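Long-range contact in aerotolerance-related membrane protein (PDB 4JDU), which is of unconfirmed function but, as a probable membrane protein linked by name to aerotolerance, contains a calcium-binding von Willebrand factor type A domain: residues V11-D16 and D48-I53. The protein carries 6 engineered substitutions. Sequence-based numbering, arbitrary orientation. Where two conformers were deposited one is given.
Sequences VMIALD and DKVGMI
K49 meets V11 through its carbonyl: V11 N donates to K49 O at 2.8 Å, with the donor tilted from the carbonyl plane. V50 comes next, and its CG2, anti to the backbone N, lies 4.0 Å from I13 CG1, the two branches slanting across each other. V50 CA also approaches V11 O, in a CA-H...O contact beside the bond that G51 N makes to the same oxygen at 2.9 Å. In the conformer given, M12, a selenomethionine bent at chi2 and chi3, brings SE and CE against the backbone of G51, which has no side chain in the way, with CE at 3.7 Å from G51 CA. G51 O accepts I13 N, which stands 38° above the carbonyl plane. The shared N-to-C direction of the strands, 23° apart, and the partly helical connection between them fit a beta-alpha-beta crossover of the Rossmann-like vWA fold; helix 37-43 packs on the V50 and I13 face. M52, also selenomethionine, sets CG 4.2 Å from I13 CB on that face. I53 returns to the M12 and A14 face, where CD1 reaches M12 CG at 3.8 Å, the side chains crossing near a right angle. Its backbone forms nearly straight bonds, I53 N to I13 O and L15 N to I53 O (177° at the hydrogen), close to where strand 9-16 runs toward the calcium ligands S18 and S20.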
ATOM      1  N   VAL A  11      -8.023  -0.107  10.725  1.00 18.30           N
ATOM      2  CA  VAL A  11      -7.227  -0.493   9.564  1.00 18.60           C
ATOM      3  C   VAL A  11      -6.440   0.701   9.043  1.00 18.45           C
ATOM      4  O   VAL A  11      -7.023   1.719   8.669  1.00 19.96           O
ATOM      5  CB  VAL A  11      -8.124  -1.034   8.424  1.00 19.08           C
ATOM      6  CG1 VAL A  11      -7.280  -1.433   7.211  1.00 20.99           C
ATOM      7  CG2 VAL A  11      -8.950  -2.214   8.916  1.00 20.89           C
HETATM    8  N   MSE A  12      -5.116   0.592   9.023  1.00 15.73           N
HETATM    9  CA  MSE A  12      -4.299   1.648   8.446  0.51 13.53           C
HETATM   10  C   MSE A  12      -3.790   1.213   7.087  1.00 14.38           C
HETATM   11  O   MSE A  12      -3.031   0.238   6.967  1.00 15.19           O
HETATM   12  CB  MSE A  12      -3.121   2.019   9.351  0.51 17.62           C
HETATM   13  CG  MSE A  12      -2.207   3.055   8.733  0.51 13.30           C
HETATM   14 SE   MSE A  12      -3.138   4.721   8.341  0.51 21.50          SE
HETATM   15  CE  MSE A  12      -3.684   5.190  10.134  0.51 22.40           C
ATOM     16  N   ILE A  13      -4.236   1.935   6.063  0.52 12.54           N
ATOM     17  CA  ILE A  13      -3.756   1.724   4.708  0.52 13.72           C
ATOM     18  C   ILE A  13      -2.417   2.427   4.558  0.52 14.43           C
ATOM     19  O   ILE A  13      -2.257   3.578   4.968  0.52 13.22           O
ATOM     20  CB  ILE A  13      -4.730   2.319   3.673  0.52 14.84           C
ATOM     21  CG1 ILE A  13      -6.141   1.767   3.877  0.52 18.24           C
ATOM     22  CG2 ILE A  13      -4.244   2.040   2.256  0.52 16.75           C
ATOM     23  CD1 ILE A  13      -6.246   0.266   3.660  0.52 17.48           C
ATOM     24  N   ALA A  14      -1.439   1.737   3.985  1.00 13.89           N
ATOM     25  CA  ALA A  14      -0.186   2.386   3.607  1.00 11.98           C
ATOM     26  C   ALA A  14      -0.022   2.233   2.102  1.00 12.14           C
ATOM     27  O   ALA A  14       0.267   1.135   1.618  1.00 13.77           O
ATOM     28  CB  ALA A  14       0.998   1.773   4.356  1.00 14.52           C
ATOM     29  N   LEU A  15      -0.239   3.325   1.376  1.00 13.83           N
ATOM     30  CA  LEU A  15      -0.255   3.297  -0.085  1.00 12.19           C
ATOM     31  C   LEU A  15       1.036   3.833  -0.672  1.00 12.56           C
ATOM     32  O   LEU A  15       1.411   4.980  -0.424  1.00 12.97           O
ATOM     33  CB  LEU A  15      -1.432   4.112  -0.623  1.00 14.34           C
ATOM     34  CG  LEU A  15      -1.499   4.332  -2.143  1.00 12.97           C
ATOM     35  CD1 LEU A  15      -1.731   3.026  -2.880  1.00 15.17           C
ATOM     36  CD2 LEU A  15      -2.615   5.294  -2.432  1.00 14.94           C
ATOM     37  N   ASP A  16       1.701   2.994  -1.456  1.00 14.42           N
ATOM     38  CA  ASP A  16       2.875   3.381  -2.238  1.00 12.89           C
ATOM     39  C   ASP A  16       2.460   4.368  -3.337  1.00 14.65           C
ATOM     40  O   ASP A  16       1.657   4.023  -4.205  1.00 15.28           O
ATOM     41  CB  ASP A  16       3.428   2.100  -2.881  1.00 13.42           C
ATOM     42  CG  ASP A  16       4.825   2.257  -3.441  1.00 16.59           C
ATOM     43  OD1 ASP A  16       5.197   3.366  -3.874  1.00 15.84           O
ATOM     44  OD2 ASP A  16       5.551   1.232  -3.476  1.00 18.68           O
ATOM     45  N   ASP A  48     -15.695  -0.814  11.146  1.00 37.02           N
ATOM     46  CA  ASP A  48     -14.270  -0.556  11.247  1.00 33.58           C
ATOM     47  C   ASP A  48     -13.947   0.932  11.171  1.00 30.75           C
ATOM     48  O   ASP A  48     -14.794   1.747  10.799  1.00 36.73           O
ATOM     49  CB  ASP A  48     -13.531  -1.317  10.145  1.00 34.14           C
ATOM     50  CG  ASP A  48     -13.826  -2.803  10.174  1.00 37.13           C
ATOM     51  OD1 ASP A  48     -13.988  -3.346  11.285  1.00 36.74           O
ATOM     52  OD2 ASP A  48     -13.902  -3.425   9.092  1.00 41.09           O
ATOM     53  N   LYS A  49     -12.720   1.278  11.553  1.00 24.27           N
ATOM     54  CA  LYS A  49     -12.181   2.611  11.319  1.00 23.04           C
ATOM     55  C   LYS A  49     -11.021   2.480  10.349  1.00 28.27           C
ATOM     56  O   LYS A  49     -10.333   1.454  10.326  1.00 26.34           O
ATOM     57  CB  LYS A  49     -11.712   3.245  12.628  1.00 22.94           C
ATOM     58  CG  LYS A  49     -12.843   3.573  13.587  1.00 27.19           C
ATOM     59  CD  LYS A  49     -12.311   4.227  14.853  1.00 30.19           C
ATOM     60  CE  LYS A  49     -13.424   4.491  15.860  1.00 35.16           C
ATOM     61  NZ  LYS A  49     -12.891   5.053  17.133  1.00 44.26           N
ATOM     62  N   VAL A  50     -10.804   3.505   9.532  1.00 19.33           N
ATOM     63  CA  VAL A  50      -9.748   3.446   8.531  1.00 20.04           C
ATOM     64  C   VAL A  50      -8.912   4.723   8.521  1.00 18.99           C
ATOM     65  O   VAL A  50      -9.416   5.824   8.763  1.00 19.10           O
ATOM     66  CB  VAL A  50     -10.324   3.170   7.111  1.00 19.51           C
ATOM     67  CG1 VAL A  50     -11.187   4.333   6.642  1.00 21.83           C
ATOM     68  CG2 VAL A  50      -9.217   2.883   6.105  1.00 18.55           C
ATOM     69  N   GLY A  51      -7.620   4.555   8.258  1.00 17.18           N
ATOM     70  CA  GLY A  51      -6.730   5.682   8.059  0.50 14.97           C
ATOM     71  C   GLY A  51      -5.896   5.453   6.821  1.00 17.18           C
ATOM     72  O   GLY A  51      -5.881   4.345   6.267  1.00 16.92           O
HETATM   73  N   MSE A  52      -5.202   6.491   6.365  1.00 14.74           N
HETATM   74  CA  MSE A  52      -4.346   6.324   5.203  1.00 15.26           C
HETATM   75  C   MSE A  52      -3.042   7.083   5.269  1.00 13.89           C
HETATM   76  O   MSE A  52      -3.013   8.306   5.473  1.00 15.18           O
HETATM   77  CB  MSE A  52      -5.080   6.689   3.913  1.00 16.22           C
HETATM   78  CG  MSE A  52      -4.238   6.390   2.651  1.00 13.94           C
HETATM   79 SE   MSE A  52      -5.186   6.422   0.958  0.58 15.44          SE
HETATM   80  CE  MSE A  52      -5.834   8.242   1.026  1.00 16.64           C
ATOM     81  N   ILE A  53      -1.974   6.330   5.045  1.00 12.60           N
ATOM     82  CA  ILE A  53      -0.622   6.827   4.886  1.00 12.55           C
ATOM     83  C   ILE A  53      -0.251   6.690   3.412  1.00 13.50           C
ATOM     84  O   ILE A  53      -0.641   5.719   2.757  1.00 13.71           O
ATOM     85  CB  ILE A  53       0.330   5.977   5.753  1.00 13.42           C
ATOM     86  CG1 ILE A  53       0.213   6.426   7.208  1.00 14.47           C
ATOM     87  CG2 ILE A  53       1.783   6.064   5.277  1.00 17.10           C
ATOM     88  CD1 ILE A  53       0.723   5.403   8.188  1.00 17.12           C
TER